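Mialostatin (Ixodes ricinus, PDB 6ZTK) inhibits papain-like cysteine proteases, among them the digestive cathepsins L, B and C of the tick midgut and several cathepsins of the host. Local coordinates at residues A[41-46]-A[78-83]; A[66-71]-A[83-88]; A[113-118]-A[131-136]. One frame throughout, in Å; residues are numbered along the deposited sequence.

Contact 1: A[41-46]-A[78-83]; sequences PKFENL and VNYKLK
Phe43 and Leu46 meet Tyr80 and Leu82 in an apolar helix-on-sheet contact, the packing at the heart of the cystatin fold, in which one helix lies across the concave face of an antiparallel sheet. Segment 41-46 begins that helix, and segment 78-83 belongs to a central strand; their axes run at 78° to each other with a closest approach of 9.6 Å, a gap filled mainly by side chains, although Leu82 CD1 also reaches the backbone carbon of Leu46.

Leu46 makes the larger helix-side contribution. Its CD1, anti to CA (chi2 168°), sits over the centre of the Tyr80 ring, 3.6 Å from the centroid in a CH-pi contact. Phe43 reaches the same tyrosine differently: the two rings meet rim to rim with their planes at 47°, neither lying over the other, and Phe43 CE1 comes to 3.7 Å from Tyr80 CE2. Phe43 also packs on Leu67 and Val70, so it touches two neighbouring strands, 60-74 and 78-92. Two residues along from Tyr80, on the same face of the strand, Leu82 is the buried member of the group; its CD1 methyl lies 3.8 Å from CB of Leu46.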
# COMPACT_ATOMS: atom_id res chain seq x y z
N PRO A 41 12.76 -1.28 3.53
CA PRO A 41 11.81 -0.31 4.02
C PRO A 41 11.30 0.72 2.99
O PRO A 41 10.18 1.24 3.15
CB PRO A 41 12.58 0.42 5.17
CG PRO A 41 13.61 -0.55 5.59
CD PRO A 41 14.02 -1.31 4.33
N LYS A 42 12.10 1.04 1.95
CA LYS A 42 11.68 1.98 0.89
C LYS A 42 10.38 1.38 0.26
O LYS A 42 9.42 2.16 -0.08
CB LYS A 42 12.72 2.22 -0.18
N PHE A 43 10.35 0.07 0.08
CA PHE A 43 9.19 -0.56 -0.59
C PHE A 43 8.01 -0.63 0.37
O PHE A 43 6.85 -0.42 -0.00
CB PHE A 43 9.51 -1.92 -1.20
CG PHE A 43 10.70 -1.96 -2.11
CD1 PHE A 43 10.97 -0.96 -3.04
CD2 PHE A 43 11.59 -3.02 -2.00
CE1 PHE A 43 12.10 -1.07 -3.84
CE2 PHE A 43 12.70 -3.13 -2.82
CZ PHE A 43 12.95 -2.15 -3.74
N GLU A 44 8.28 -0.91 1.64
CA GLU A 44 7.22 -0.90 2.69
C GLU A 44 6.56 0.48 2.71
O GLU A 44 5.31 0.58 2.87
CB GLU A 44 7.81 -1.30 4.06
CG GLU A 44 8.35 -2.71 4.10
CD GLU A 44 9.06 -3.15 5.38
OE1 GLU A 44 9.45 -2.27 6.15
OE2 GLU A 44 9.23 -4.37 5.56
N ASN A 45 7.36 1.54 2.62
CA ASN A 45 6.79 2.90 2.71
C ASN A 45 5.92 3.19 1.47
O ASN A 45 4.91 3.83 1.62
CB ASN A 45 7.91 3.90 2.94
CG ASN A 45 8.49 3.73 4.32
OD1 ASN A 45 7.82 3.22 5.22
ND2 ASN A 45 9.72 4.13 4.46
N LEU A 46 6.29 2.71 0.27
CA LEU A 46 5.41 2.83 -0.91
C LEU A 46 4.08 2.11 -0.69
O LEU A 46 3.04 2.57 -1.20
CB LEU A 46 6.13 2.30 -2.16
CG LEU A 46 7.24 3.19 -2.64
CD1 LEU A 46 8.08 2.46 -3.68
CD2 LEU A 46 6.63 4.44 -3.24
N VAL A 78 9.94 4.95 -12.81
CA VAL A 78 10.19 3.70 -12.12
C VAL A 78 8.91 3.21 -11.47
O VAL A 78 8.29 3.96 -10.73
CB VAL A 78 11.30 3.90 -11.07
CG1 VAL A 78 11.66 2.55 -10.49
CG2 VAL A 78 12.51 4.59 -11.69
N ASN A 79 8.49 2.03 -11.85
CA ASN A 79 7.17 1.48 -11.47
C ASN A 79 7.36 0.33 -10.49
O ASN A 79 8.26 -0.51 -10.68
CB ASN A 79 6.43 0.99 -12.71
CG ASN A 79 6.27 2.11 -13.71
OD1 ASN A 79 5.39 2.96 -13.52
ND2 ASN A 79 7.13 2.17 -14.70
N TYR A 80 6.48 0.29 -9.50
CA TYR A 80 6.53 -0.70 -8.41
C TYR A 80 5.22 -1.44 -8.37
O TYR A 80 4.14 -0.82 -8.31
CB TYR A 80 6.77 -0.01 -7.06
CG TYR A 80 8.06 0.71 -6.97
CD1 TYR A 80 8.14 2.03 -7.42
CD2 TYR A 80 9.23 0.14 -6.51
CE1 TYR A 80 9.33 2.72 -7.40
CE2 TYR A 80 10.43 0.82 -6.50
CZ TYR A 80 10.48 2.13 -6.90
OH TYR A 80 11.70 2.75 -6.93
N LYS A 81 5.25 -2.76 -8.44
CA LYS A 81 4.06 -3.61 -8.29
C LYS A 81 4.18 -4.28 -6.92
O LYS A 81 5.13 -5.06 -6.71
CB LYS A 81 3.94 -4.64 -9.42
CG LYS A 81 2.72 -5.52 -9.27
CD LYS A 81 2.59 -6.45 -10.49
CE LYS A 81 1.42 -7.39 -10.29
NZ LYS A 81 1.36 -8.41 -11.37
N LEU A 82 3.29 -3.89 -6.01
CA LEU A 82 3.36 -4.30 -4.58
C LEU A 82 2.20 -5.22 -4.27
O LEU A 82 1.04 -4.89 -4.58
CB LEU A 82 3.29 -3.05 -3.72
CG LEU A 82 4.29 -1.96 -4.05
CD1 LEU A 82 4.03 -0.75 -3.13
CD2 LEU A 82 5.69 -2.43 -3.88
N LYS A 83 2.51 -6.30 -3.55
CA LYS A 83 1.46 -7.19 -3.03
C LYS A 83 1.56 -7.25 -1.52
O LYS A 83 2.66 -7.48 -1.05
CB LYS A 83 1.59 -8.60 -3.60
CG LYS A 83 0.49 -9.53 -3.12
CD LYS A 83 0.77 -10.97 -3.61
CE LYS A 83 -0.28 -11.93 -3.10
NZ LYS A 83 0.04 -13.32 -3.54

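Contact 2: A[66-71]-A[83-88]; sequences ELLEVQ and KFTTTQ
Leu68 and Glu69 both turn their backbone N-H toward the carbonyl of Lys83, which puts a classic beta bulge into this antiparallel pair. Leu68 N is 2.8 Å from Lys83 O and lies in the carbonyl plane; Glu69 N, 3.2 Å from the same Lys83 O, is tilted 20° from that plane. Within the bulge Lys83 N returns a nearly straight bond to Glu69 O, and further along the pair Thr85 N donates to Glu66 O at 2.9 Å.

The tightly packed part is the face that carries Leu67 and Phe84, a non-hydrogen-bonded pair turned toward helix 41-52. Leu67 CD1 comes to 3.5 Å from Lys83 O, and Phe84 CB to 3.2 Å from Glu66 O. Phe84 is buried, its side chain covered by Ala47 and Val51 of the helix, while Leu67 rests on Phe43.

The opposite face is more exposed and mixed. Leu68 CD1 is 4.0 Å from Thr85 CG2, the two side chains crossing at about a right angle; the same methyl approaches CE of the extended Lys83. Thr85 OG1 sits between its own backbone N and carbonyl carbon (chi1 55°) and takes a weak, bent bond from Glu66 N. A water joins this hydroxyl to the carboxylate of Glu66, donating to OE1 at 3.0 Å. Glu69 and Lys83 touch at CB, after which their extended chains stay apart, OE1 of Glu69 and NZ of Lys83 ending 5.1 Å from each other.

The chemistry therefore changes with the face, mainly apolar beneath the helix, mixed apolar and charged outside. The charges of Glu69 and Lys83 probably attract one another only at long range, and the strands are held by main-chain bonds, two of them ending on Lys83 O.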
# COMPACT_ATOMS: atom_id res chain seq x y z
N GLU A 66 1.66 -6.67 6.12
CA GLU A 66 2.90 -7.27 5.61
C GLU A 66 3.03 -6.98 4.11
O GLU A 66 2.05 -7.22 3.37
CB GLU A 66 2.86 -8.78 5.85
CG GLU A 66 4.10 -9.49 5.44
CD GLU A 66 4.10 -10.98 5.79
OE1 GLU A 66 3.06 -11.49 6.26
OE2 GLU A 66 5.12 -11.65 5.47
N LEU A 67 4.22 -6.58 3.71
CA LEU A 67 4.57 -6.53 2.27
C LEU A 67 5.02 -7.92 1.88
O LEU A 67 6.04 -8.44 2.43
CB LEU A 67 5.62 -5.45 2.03
CG LEU A 67 6.07 -5.27 0.59
CD1 LEU A 67 4.92 -4.90 -0.34
CD2 LEU A 67 7.14 -4.21 0.51
N LEU A 68 4.32 -8.52 0.96
CA LEU A 68 4.58 -9.91 0.53
C LEU A 68 5.53 -9.97 -0.64
O LEU A 68 6.33 -10.92 -0.72
CB LEU A 68 3.28 -10.59 0.16
CG LEU A 68 2.24 -10.71 1.27
CD1 LEU A 68 0.95 -11.24 0.70
CD2 LEU A 68 2.72 -11.62 2.40
N GLU A 69 5.34 -9.09 -1.63
CA GLU A 69 6.07 -9.16 -2.90
C GLU A 69 6.24 -7.75 -3.45
O GLU A 69 5.34 -6.95 -3.31
CB GLU A 69 5.37 -10.02 -3.94
CG GLU A 69 6.16 -10.28 -5.20
CD GLU A 69 5.47 -11.24 -6.19
OE1 GLU A 69 4.31 -11.70 -5.92
OE2 GLU A 69 6.07 -11.41 -7.30
N VAL A 70 7.41 -7.53 -4.05
CA VAL A 70 7.73 -6.27 -4.77
C VAL A 70 8.34 -6.62 -6.10
O VAL A 70 9.32 -7.39 -6.11
CB VAL A 70 8.71 -5.40 -3.99
CG1 VAL A 70 9.06 -4.13 -4.78
CG2 VAL A 70 8.17 -5.05 -2.67
N GLN A 71 7.80 -6.08 -7.17
CA GLN A 71 8.46 -6.18 -8.48
C GLN A 71 8.58 -4.77 -9.06
O GLN A 71 7.75 -3.90 -8.73
CB GLN A 71 7.63 -7.03 -9.44
CG GLN A 71 7.56 -8.52 -9.02
CD GLN A 71 6.39 -9.13 -9.75
OE1 GLN A 71 5.23 -8.87 -9.46
NE2 GLN A 71 6.72 -9.94 -10.73
N LYS A 83 2.51 -6.30 -3.55
CA LYS A 83 1.46 -7.19 -3.03
C LYS A 83 1.56 -7.25 -1.52
O LYS A 83 2.66 -7.48 -1.05
CB LYS A 83 1.59 -8.60 -3.60
CG LYS A 83 0.49 -9.53 -3.12
CD LYS A 83 0.77 -10.97 -3.61
CE LYS A 83 -0.28 -11.93 -3.10
NZ LYS A 83 0.04 -13.32 -3.54
N PHE A 84 0.51 -6.89 -0.82
CA PHE A 84 0.59 -6.73 0.63
C PHE A 84 -0.74 -7.02 1.27
O PHE A 84 -1.80 -6.86 0.66
CB PHE A 84 1.07 -5.30 0.95
CG PHE A 84 0.31 -4.21 0.26
CD1 PHE A 84 -0.82 -3.61 0.82
CD2 PHE A 84 0.75 -3.81 -0.97
CE1 PHE A 84 -1.54 -2.64 0.15
CE2 PHE A 84 0.03 -2.85 -1.66
CZ PHE A 84 -1.11 -2.26 -1.09
N THR A 85 -0.72 -7.44 2.52
CA THR A 85 -1.95 -7.63 3.30
C THR A 85 -2.34 -6.34 4.02
O THR A 85 -1.42 -5.57 4.40
CB THR A 85 -1.80 -8.80 4.30
OG1 THR A 85 -0.65 -8.52 5.10
CG2 THR A 85 -1.66 -10.10 3.57
N THR A 86 -3.61 -6.11 4.20
CA THR A 86 -4.15 -4.93 4.89
C THR A 86 -5.15 -5.36 5.98
O THR A 86 -5.70 -6.49 5.93
CB THR A 86 -4.80 -3.91 3.94
OG1 THR A 86 -5.98 -4.45 3.35
CG2 THR A 86 -3.81 -3.48 2.88
N THR A 87 -5.48 -4.43 6.84
CA THR A 87 -6.55 -4.56 7.84
C THR A 87 -7.01 -3.14 8.17
O THR A 87 -6.27 -2.20 7.85
CB THR A 87 -6.01 -5.32 9.06
OG1 THR A 87 -7.13 -5.85 9.80
CG2 THR A 87 -5.06 -4.51 9.87
N GLN A 88 -8.19 -3.04 8.77
CA GLN A 88 -8.75 -1.73 9.14
C GLN A 88 -7.81 -1.06 10.13
O GLN A 88 -7.37 -1.71 11.13
CB GLN A 88 -10.15 -1.92 9.71
CG GLN A 88 -10.90 -0.63 9.96
CD GLN A 88 -12.30 -0.93 10.46
OE1 GLN A 88 -13.17 -1.36 9.68
NE2 GLN A 88 -12.50 -0.74 11.75
O HOH W 1 0.14 -10.83 6.45

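Contact 3: A[113-118]-A[131-136]; sequences AVCTSI and LSYHCD. With TRT (fragment of triton X-100), chain C.
Cys115 and Cys135 are joined covalently across the two strands, SG to SG at 2.1 Å with a disulfide torsion of 101°, from a non-hydrogen-bonded pair whose CA atoms are 4.0 Å apart. Each sulfur stands anti to its own carbonyl carbon, and the bridge lies on the face that also carries Ser117 and Tyr133. There Cys115 SG approaches the Tyr133 ring obliquely, 3.7 Å from OH, while the other end of the ring, at CD2, packs against CB and OG of Ser117. With OG anti to its backbone N (chi1 -179°), Ser117 donates to Ser132 O at 2.8 Å, in the carbonyl plane. That oxygen is also bonded by Ile118 N, which comes from above the plane.

The strands form a beta hairpin at the edge of the cystatin sheet, with segment 131-136 on its outermost strand. Paired main-chain bonds join Val114 to Asp136 and Thr116 to His134. Register slips at the other end, where Leu131 and Ser132 both face Ile118 in a classic bulge: Leu131 N bonds Ile118 O at 2.8 Å and Ser132 N only weakly. Here Ile118 CG2 touches Leu131 CD1, and the two methyls of Leu131 lean on the bound fragment of Triton X-100, CD1 lying 3.6 Å from the ligand's C12. On the face of Thr116, Ile118 and Ser132 a water donates to Thr116 O and lies 2.6 Å from Ser132 OG.

Further out, the inner strand 113-122 is backed by strand 78-92, Cys115 pairing with Phe84 and Ser117 with Leu82. Ser117 and Tyr133 touch Ala50 and Val51 of the helix, and Trp33, Gln73, Tyr120 and Arg129 complete the ligand pocket around Leu131.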
# COMPACT_ATOMS: atom_id res chain seq x y z
N ALA A 113 -7.64 -8.23 3.92
CA ALA A 113 -7.56 -8.14 2.45
C ALA A 113 -6.13 -8.40 2.03
O ALA A 113 -5.19 -8.14 2.80
CB ALA A 113 -7.99 -6.79 1.97
N VAL A 114 -5.99 -8.91 0.82
CA VAL A 114 -4.68 -9.01 0.14
C VAL A 114 -4.79 -8.16 -1.12
O VAL A 114 -5.72 -8.35 -1.91
CB VAL A 114 -4.25 -10.45 -0.17
CG1 VAL A 114 -5.28 -11.25 -0.86
CG2 VAL A 114 -2.91 -10.49 -0.87
N CYS A 115 -3.89 -7.20 -1.23
CA CYS A 115 -4.00 -6.16 -2.26
C CYS A 115 -2.76 -6.14 -3.15
O CYS A 115 -1.63 -6.40 -2.72
CB CYS A 115 -4.10 -4.84 -1.56
SG CYS A 115 -5.55 -4.71 -0.48
N THR A 116 -2.98 -5.81 -4.40
CA THR A 116 -1.93 -5.53 -5.37
C THR A 116 -2.10 -4.09 -5.81
O THR A 116 -3.23 -3.72 -6.24
CB THR A 116 -2.00 -6.52 -6.54
OG1 THR A 116 -1.80 -7.84 -5.99
CG2 THR A 116 -0.92 -6.25 -7.56
N SER A 117 -1.02 -3.33 -5.82
CA SER A 117 -1.06 -1.91 -6.25
C SER A 117 0.16 -1.63 -7.09
O SER A 117 1.25 -2.06 -6.74
CB SER A 117 -1.11 -1.01 -5.05
OG SER A 117 -1.17 0.36 -5.43
N ILE A 118 -0.05 -0.93 -8.23
CA ILE A 118 1.07 -0.44 -9.04
C ILE A 118 1.23 1.06 -8.80
O ILE A 118 0.25 1.77 -8.94
CB ILE A 118 0.86 -0.76 -10.51
CG1 ILE A 118 0.84 -2.27 -10.71
CG2 ILE A 118 1.96 -0.11 -11.31
CD1 ILE A 118 0.40 -2.69 -12.10
N LEU A 131 -1.37 3.89 -9.78
CA LEU A 131 -2.08 3.59 -11.06
C LEU A 131 -3.20 2.58 -10.87
O LEU A 131 -4.19 2.61 -11.60
CB LEU A 131 -1.08 3.03 -12.06
CG LEU A 131 0.07 3.93 -12.46
CD1 LEU A 131 0.93 3.22 -13.52
CD2 LEU A 131 -0.46 5.24 -12.98
N SER A 132 -3.05 1.66 -9.92
CA SER A 132 -4.04 0.61 -9.70
C SER A 132 -4.00 0.19 -8.23
O SER A 132 -2.93 0.30 -7.61
CB SER A 132 -3.80 -0.59 -10.62
OG SER A 132 -2.61 -1.21 -10.30
N TYR A 133 -5.14 -0.29 -7.74
CA TYR A 133 -5.22 -0.84 -6.35
C TYR A 133 -6.39 -1.79 -6.34
O TYR A 133 -7.55 -1.33 -6.55
CB TYR A 133 -5.35 0.30 -5.35
CG TYR A 133 -5.27 -0.12 -3.90
CD1 TYR A 133 -6.32 -0.77 -3.27
CD2 TYR A 133 -4.16 0.22 -3.16
CE1 TYR A 133 -6.24 -1.11 -1.92
CE2 TYR A 133 -4.07 -0.10 -1.79
CZ TYR A 133 -5.10 -0.78 -1.21
OH TYR A 133 -5.00 -1.09 0.14
N HIS A 134 -6.14 -3.07 -6.15
CA HIS A 134 -7.22 -4.06 -6.12
C HIS A 134 -6.94 -5.11 -5.06
O HIS A 134 -5.80 -5.51 -4.95
CB HIS A 134 -7.37 -4.72 -7.49
CG HIS A 134 -8.49 -5.70 -7.52
ND1 HIS A 134 -8.27 -7.08 -7.37
CD2 HIS A 134 -9.83 -5.52 -7.61
CE1 HIS A 134 -9.45 -7.69 -7.42
NE2 HIS A 134 -10.39 -6.78 -7.53
N CYS A 135 -8.01 -5.55 -4.41
CA CYS A 135 -7.85 -6.52 -3.31
C CYS A 135 -8.83 -7.66 -3.46
O CYS A 135 -9.90 -7.53 -4.06
CB CYS A 135 -8.05 -5.90 -1.94
SG CYS A 135 -7.18 -4.33 -1.73
N ASP A 136 -8.45 -8.75 -2.82
CA ASP A 136 -9.31 -9.92 -2.57
C ASP A 136 -9.34 -10.21 -1.08
O ASP A 136 -8.37 -9.92 -0.38
CB ASP A 136 -8.76 -11.15 -3.30
CG ASP A 136 -8.78 -11.02 -4.82
OD1 ASP A 136 -9.82 -10.60 -5.35
OD2 ASP A 136 -7.74 -11.28 -5.42
O24 TRT C . -4.02 9.97 -17.39
C23 TRT C . -2.85 10.44 -16.79
C22 TRT C . -2.86 9.97 -15.36
O21 TRT C . -1.67 9.24 -15.06
C20 TRT C . -1.75 7.84 -15.33
C19 TRT C . -0.61 7.45 -16.25
O18 TRT C . 0.63 7.81 -15.66
C17 TRT C . 1.71 7.88 -16.60
C16 TRT C . 2.46 6.56 -16.72
O15 TRT C . 1.56 5.47 -16.46
C12 TRT C . 1.91 4.20 -16.87
C13 TRT C . 3.19 3.70 -16.79
C14 TRT C . 3.47 2.41 -17.22
C11 TRT C . 0.89 3.40 -17.35
C10 TRT C . 1.17 2.10 -17.74
C9 TRT C . 2.46 1.58 -17.72
C6 TRT C . 2.75 0.18 -18.28
C8 TRT C . 3.19 0.54 -19.70
C7 TRT C . 1.53 -0.74 -18.43
C5 TRT C . 4.01 -0.51 -17.68
C1 TRT C . 4.01 -1.21 -16.31
C2 TRT C . 3.35 -2.58 -16.44
C4 TRT C . 3.25 -0.40 -15.27
C3 TRT C . 5.45 -1.39 -15.83
O HOH W 2 -3.26 -3.38 -9.00

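Overall arrangement
All three contacts belong to one antiparallel sheet and the helix laid across it. Contact 1 is the partly buried one, wholly apolar between side chains, whereas contacts 2 and 3 are surface contacts built on main-chain hydrogen bonds. Strand 78-92 serves contacts 1 and 2, which share Lys83, and it pairs on its other side with strand 113-122 of contact 3. The helix covers one face of both strand pairs, and on that side Phe84 of contact 2 also meets Tyr133 of contact 3. Each strand pair contains a bulge, but contact 3, at the sheet's edge, adds a disulfide that contact 2 lacks.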